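Local atomic coordinates of protein-tyrosine-phosphatase (Shewanella sp., PDB entry 2Z72), a protein that probably hydrolyses phosphotyrosine in proteins at low temperature, using two zinc ions held in a calcineurin-like phosphoesterase fold. Residues A[143-155]-A[189-201]. Residues are numbered along the deposited sequence; the frame is centred on the assembly and turned at random. Where two conformers were deposited one is given.
With ZN (zinc ion), chain C.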
loop_
_atom_site.group_PDB
_atom_site.type_symbol
_atom_site.label_atom_id
_atom_site.label_comp_id
_atom_site.label_asym_id
_atom_site.label_seq_id
_atom_site.Cartn_x
_atom_site.Cartn_y
_atom_site.Cartn_z
ATOM N N VAL A 143 4.220 -8.674 -5.207
ATOM C CA VAL A 143 3.906 -7.575 -4.325
ATOM C C VAL A 143 2.393 -7.478 -4.227
ATOM O O VAL A 143 1.682 -7.407 -5.235
ATOM C CB VAL A 143 4.437 -6.234 -4.916
ATOM C CG1 VAL A 143 3.915 -5.047 -4.136
ATOM C CG2 VAL A 143 5.950 -6.252 -4.994
ATOM N N HIS A 144 1.909 -7.483 -3.002
ATOM C CA HIS A 144 0.535 -7.221 -2.653
ATOM C C HIS A 144 0.479 -5.800 -2.109
ATOM O O HIS A 144 0.823 -5.541 -0.966
ATOM C CB HIS A 144 0.025 -8.168 -1.563
ATOM C CG HIS A 144 0.188 -9.599 -1.913
ATOM N ND1 HIS A 144 -0.754 -10.323 -2.645
ATOM C CD2 HIS A 144 1.192 -10.460 -1.603
ATOM C CE1 HIS A 144 -0.287 -11.525 -2.720
ATOM N NE2 HIS A 144 0.909 -11.675 -2.132
ATOM N N LEU A 145 0.046 -4.856 -2.977
ATOM C CA LEU A 145 -0.188 -3.503 -2.496
ATOM C C LEU A 145 -1.648 -3.437 -2.088
ATOM O O LEU A 145 -2.523 -3.580 -2.952
ATOM C CB LEU A 145 0.055 -2.474 -3.574
ATOM C CG LEU A 145 -0.286 -1.030 -3.189
ATOM C CD1 LEU A 145 0.434 -0.582 -1.915
ATOM C CD2 LEU A 145 0.017 -0.112 -4.339
ATOM N N LEU A 146 -1.920 -3.279 -0.799
ATOM C CA LEU A 146 -3.279 -3.190 -0.328
ATOM C C LEU A 146 -3.696 -1.733 -0.245
ATOM O O LEU A 146 -2.891 -0.820 0.032
ATOM C CB LEU A 146 -3.505 -3.830 1.044
ATOM C CG LEU A 146 -2.969 -5.243 1.177
ATOM C CD1 LEU A 146 -3.314 -5.793 2.558
ATOM C CD2 LEU A 146 -3.505 -6.156 0.076
ATOM N N MET A 147 -4.983 -1.486 -0.459
ATOM C CA MET A 147 -5.554 -0.148 -0.266
ATOM C C MET A 147 -5.699 0.215 1.192
ATOM O O MET A 147 -6.269 -0.530 1.985
ATOM C CB MET A 147 -6.942 -0.078 -0.869
ATOM C CG MET A 147 -7.026 -0.293 -2.363
ATOM S SD MET A 147 -6.483 1.164 -3.328
ATOM C CE MET A 147 -7.913 2.177 -3.262
ATOM N N GLY A 148 -5.150 1.367 1.562
ATOM C CA GLY A 148 -5.367 1.931 2.871
ATOM C C GLY A 148 -6.376 3.003 2.879
ATOM O O GLY A 148 -6.990 3.358 1.840
ATOM N N ASN A 149 -6.613 3.627 4.048
ATOM C CA ASN A 149 -7.591 4.696 4.078
ATOM C C ASN A 149 -7.156 5.897 3.238
ATOM O O ASN A 149 -8.059 6.521 2.648
ATOM C CB ASN A 149 -7.970 5.124 5.520
ATOM C CG ASN A 149 -6.855 5.692 6.321
ATOM O OD1 ASN A 149 -5.772 5.117 6.391
ATOM N ND2 ASN A 149 -7.067 6.782 7.037
ATOM N N HIS A 150 -5.863 6.178 3.163
ATOM C CA HIS A 150 -5.488 7.332 2.320
ATOM C C HIS A 150 -5.602 7.056 0.842
ATOM O O HIS A 150 -5.914 7.989 0.078
ATOM C CB HIS A 150 -4.111 7.836 2.701
ATOM C CG HIS A 150 -4.171 8.555 4.036
ATOM N ND1 HIS A 150 -4.219 9.926 4.118
ATOM C CD2 HIS A 150 -4.237 8.048 5.280
ATOM C CE1 HIS A 150 -4.302 10.225 5.385
ATOM N NE2 HIS A 150 -4.309 9.144 6.146
ATOM N N GLU A 151 -5.398 5.838 0.343
ATOM C CA GLU A 151 -5.730 5.541 -1.040
ATOM C C GLU A 151 -7.197 5.815 -1.319
ATOM O O GLU A 151 -7.561 6.381 -2.339
ATOM C CB GLU A 151 -5.365 4.106 -1.429
ATOM C CG GLU A 151 -3.899 3.817 -1.618
ATOM C CD GLU A 151 -3.081 3.966 -0.360
ATOM O OE1 GLU A 151 -2.010 4.567 -0.397
ATOM O OE2 GLU A 151 -3.553 3.416 0.672
ATOM N N GLN A 152 -8.071 5.340 -0.396
ATOM C CA GLN A 152 -9.489 5.534 -0.582
ATOM C C GLN A 152 -9.874 7.022 -0.555
ATOM O O GLN A 152 -10.638 7.517 -1.392
ATOM C CB GLN A 152 -10.299 4.779 0.487
ATOM C CG GLN A 152 -10.108 3.267 0.404
ATOM C CD GLN A 152 -10.705 2.518 1.583
ATOM O OE1 GLN A 152 -10.866 3.075 2.668
ATOM N NE2 GLN A 152 -11.039 1.255 1.344
ATOM N N MET A 153 -9.291 7.743 0.383
ATOM C CA MET A 153 -9.571 9.179 0.500
ATOM C C MET A 153 -9.160 9.919 -0.769
ATOM O O MET A 153 -9.944 10.635 -1.375
ATOM C CB MET A 153 -8.863 9.766 1.713
ATOM C CG MET A 153 -9.763 9.586 2.942
ATOM S SD MET A 153 -9.209 10.516 4.371
ATOM C CE MET A 153 -7.782 9.598 4.906
ATOM N N VAL A 154 -7.916 9.722 -1.229
ATOM C CA VAL A 154 -7.426 10.408 -2.410
ATOM C C VAL A 154 -8.290 10.082 -3.592
ATOM O O VAL A 154 -8.727 10.974 -4.341
ATOM C CB VAL A 154 -5.947 10.104 -2.671
ATOM C CG1 VAL A 154 -5.533 10.518 -4.049
ATOM C CG2 VAL A 154 -5.096 10.810 -1.579
ATOM N N LEU A 155 -8.527 8.800 -3.857
ATOM C CA LEU A 155 -9.240 8.427 -5.057
ATOM C C LEU A 155 -10.674 8.987 -4.995
ATOM O O LEU A 155 -11.220 9.332 -6.053
ATOM C CB LEU A 155 -9.221 6.916 -5.293
ATOM C CG LEU A 155 -8.036 6.418 -6.111
ATOM C CD1 LEU A 155 -6.685 6.820 -5.674
ATOM C CD2 LEU A 155 -8.243 4.880 -6.210
ATOM N N GLN A 189 -5.658 3.134 -12.578
ATOM C CA GLN A 189 -6.087 1.832 -13.062
ATOM C C GLN A 189 -5.403 0.733 -12.249
ATOM O O GLN A 189 -6.058 -0.253 -11.828
ATOM C CB GLN A 189 -5.730 1.703 -14.543
ATOM C CG GLN A 189 -6.570 2.598 -15.420
ATOM C CD GLN A 189 -5.970 2.858 -16.772
ATOM O OE1 GLN A 189 -5.041 2.236 -17.220
ATOM N NE2 GLN A 189 -6.558 3.855 -17.445
ATOM N N TRP A 190 -4.116 0.875 -12.021
ATOM C CA TRP A 190 -3.353 -0.061 -11.208
ATOM C C TRP A 190 -3.927 -0.152 -9.817
ATOM O O TRP A 190 -4.210 -1.266 -9.290
ATOM C CB TRP A 190 -1.937 0.381 -11.195
ATOM C CG TRP A 190 -0.932 -0.341 -10.376
ATOM C CD1 TRP A 190 -0.491 -1.622 -10.425
ATOM C CD2 TRP A 190 -0.131 0.286 -9.351
ATOM N NE1 TRP A 190 0.498 -1.866 -9.506
ATOM C CE2 TRP A 190 0.726 -0.700 -8.844
ATOM C CE3 TRP A 190 -0.088 1.556 -8.829
ATOM C CZ2 TRP A 190 1.649 -0.441 -7.822
ATOM C CZ3 TRP A 190 0.829 1.825 -7.824
ATOM C CH2 TRP A 190 1.677 0.842 -7.335
ATOM N N LEU A 191 -4.171 0.963 -9.136
ATOM C CA LEU A 191 -4.714 0.949 -7.789
ATOM C C LEU A 191 -6.087 0.315 -7.756
ATOM O O LEU A 191 -6.410 -0.397 -6.807
ATOM C CB LEU A 191 -4.777 2.359 -7.222
ATOM C CG LEU A 191 -3.421 3.018 -6.943
ATOM C CD1 LEU A 191 -3.627 4.486 -6.632
ATOM C CD2 LEU A 191 -2.677 2.315 -5.796
ATOM N N ARG A 192 -6.940 0.563 -8.754
ATOM C CA ARG A 192 -8.290 0.026 -8.793
ATOM C C ARG A 192 -8.339 -1.488 -9.012
ATOM O O ARG A 192 -9.394 -2.072 -8.896
ATOM C CB ARG A 192 -9.122 0.783 -9.815
ATOM C CG ARG A 192 -9.570 2.154 -9.276
ATOM C CD ARG A 192 -10.132 3.012 -10.393
ATOM N NE ARG A 192 -10.587 4.300 -9.924
ATOM C CZ ARG A 192 -9.802 5.347 -9.695
ATOM N NH1 ARG A 192 -10.354 6.480 -9.273
ATOM N NH2 ARG A 192 -8.518 5.266 -9.880
ATOM N N SER A 193 -7.192 -2.112 -9.309
ATOM C CA SER A 193 -7.083 -3.546 -9.403
ATOM C C SER A 193 -6.774 -4.220 -8.057
ATOM O O SER A 193 -6.836 -5.435 -7.955
ATOM C CB SER A 193 -6.102 -4.008 -10.451
ATOM O OG SER A 193 -4.774 -3.814 -10.006
ATOM N N LYS A 194 -6.385 -3.414 -7.063
ATOM C CA LYS A 194 -5.831 -3.963 -5.835
ATOM C C LYS A 194 -6.884 -4.441 -4.851
ATOM O O LYS A 194 -8.034 -4.032 -4.857
ATOM C CB LYS A 194 -4.882 -2.919 -5.214
ATOM C CG LYS A 194 -3.698 -2.573 -6.103
ATOM C CD LYS A 194 -2.882 -3.767 -6.584
ATOM C CE LYS A 194 -1.707 -3.425 -7.444
ATOM N NZ LYS A 194 -1.073 -4.679 -7.961
ATOM N N ASN A 195 -6.420 -5.383 -4.019
ATOM C CA ASN A 195 -7.166 -5.870 -2.870
ATOM C C ASN A 195 -7.009 -4.907 -1.708
ATOM O O ASN A 195 -6.137 -4.034 -1.657
ATOM C CB ASN A 195 -6.693 -7.267 -2.480
ATOM C CG ASN A 195 -7.053 -8.298 -3.525
ATOM O OD1 ASN A 195 -8.224 -8.368 -3.912
ATOM N ND2 ASN A 195 -6.107 -9.068 -4.015
ATOM N N THR A 196 -7.869 -5.149 -0.709
ATOM C CA THR A 196 -7.893 -4.415 0.550
ATOM C C THR A 196 -7.563 -5.320 1.723
ATOM O O THR A 196 -6.912 -4.921 2.679
ATOM C CB THR A 196 -9.222 -3.670 0.687
ATOM O OG1 THR A 196 -9.424 -2.860 -0.476
ATOM C CG2 THR A 196 -9.275 -2.742 1.877
ATOM N N ILE A 197 -8.034 -6.591 1.692
ATOM C CA ILE A 197 -7.783 -7.555 2.720
ATOM C C ILE A 197 -7.268 -8.827 2.059
ATOM O O ILE A 197 -7.908 -9.314 1.119
ATOM C CB ILE A 197 -9.074 -7.884 3.523
ATOM C CG1 ILE A 197 -9.743 -6.654 4.083
ATOM C CG2 ILE A 197 -8.760 -8.866 4.661
ATOM C CD1 ILE A 197 -11.238 -6.768 4.261
ATOM N N ILE A 198 -6.183 -9.408 2.555
ATOM C CA ILE A 198 -5.701 -10.688 2.007
ATOM C C ILE A 198 -5.300 -11.624 3.135
ATOM O O ILE A 198 -5.067 -11.228 4.276
ATOM C CB ILE A 198 -4.550 -10.505 1.002
ATOM C CG1 ILE A 198 -3.257 -10.008 1.663
ATOM C CG2 ILE A 198 -4.980 -9.638 -0.149
ATOM C CD1 ILE A 198 -2.045 -10.068 0.757
ATOM N N LYS A 199 -5.224 -12.902 2.770
ATOM C CA LYS A 199 -4.776 -13.972 3.658
ATOM C C LYS A 199 -3.643 -14.704 2.985
ATOM O O LYS A 199 -3.772 -15.120 1.839
ATOM C CB LYS A 199 -5.952 -14.933 3.910
ATOM C CG LYS A 199 -5.660 -16.023 4.942
ATOM C CD LYS A 199 -6.937 -16.930 5.129
ATOM C CE LYS A 199 -6.685 -18.160 5.946
ATOM N NZ LYS A 199 -7.929 -18.960 5.885
ATOM N N ILE A 200 -2.501 -14.799 3.641
ATOM C CA ILE A 200 -1.393 -15.583 3.146
ATOM C C ILE A 200 -1.027 -16.570 4.258
ATOM O O ILE A 200 -0.710 -16.189 5.374
ATOM C CB ILE A 200 -0.157 -14.739 2.765
ATOM C CG1 ILE A 200 -0.491 -13.673 1.749
ATOM C CG2 ILE A 200 0.977 -15.649 2.308
ATOM C CD1 ILE A 200 0.683 -12.766 1.389
ATOM N N ASN A 201 -1.102 -17.853 3.945
ATOM C CA ASN A 201 -0.807 -18.905 4.949
ATOM C C ASN A 201 -1.777 -18.675 6.110
ATOM O O ASN A 201 -2.987 -18.579 5.874
ATOM C CB ASN A 201 0.671 -18.926 5.351
ATOM C CG ASN A 201 1.604 -19.006 4.153
ATOM O OD1 ASN A 201 1.277 -19.595 3.119
ATOM N ND2 ASN A 201 2.815 -18.463 4.376
HETATM ZN ZN ZN C . -4.199 4.705 7.664
HETATM O O HOH W 1 -0.624 -6.108 -5.600
HETATM O O HOH W 2 -3.227 -9.722 -3.663
HETATM O O HOH W 3 -3.717 -5.988 -3.626
HETATM O O HOH W 4 -6.212 -2.611 3.748
HETATM O O HOH W 5 -10.186 -0.117 -0.987
HETATM O O HOH W 6 -9.928 9.268 -8.489
HETATM O O HOH W 7 -2.895 5.828 8.605
#
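At the strand-to-helix connection of the calcineurin-like phosphoesterase fold that leads to zinc ligand Asn149, Leu146 and Met147 meet Asn195 and Thr196 of the connection between helix 186-192 and strand 197-200. Met147 N donates to Asn195 O over 3.0 Å, in the carbonyl plane, while Leu146 CA brings a C-H to the same oxygen. Water extends this single direct hydrogen bond: one molecule joins Leu145 O to Asn195 N, another receives a bond from Lys194 NZ and spans Val143 O and Leu145 N. The lysine, which also forms a salt bridge with Asp133, runs its CB, CG and CD past Leu145 O.

Next to this polar seam lie nonpolar side chains and the faces of flat groups. Ile198 CD1 rests over one face of the His144 imidazole, 3.8 Å from its centroid, in a CH-pi contact. It gets there because CG1 of Ile198 lies between the backbone N and the carbonyl carbon (chi1 68°). At the ring's edge ND1 bonds to a water shared with Asn195 ND2, of an amide also held by Arg229, and NE2 is hydrogen-bonded to His108 ND1. A leucine in place of His144 would probably cost that water and His108 their bonds to the ring and remove the flat face under Ile198. Toward the helices, Leu145 CD2 reaches Trp190 CH2 at 3.6 Å, and Leu155 lays CD2 over a face of the Arg192 guanidinium, 3.7 Å from NH2; NH1 forms a salt bridge with Asp233.

Beyond Gly148, the N-cap of helix 149-156, Asn149 OD1 binds zinc at 2.1 Å, alongside Asp114, His207, His286 and a water. Glu151 OE2 accepts from both Gly148 N and Asp114 N, tying the N-cap to another zinc ligand. The chemistry thus implies a buried approach to the zinc joined to residues 194-198 by one direct bond, bridging waters and nonpolar packing.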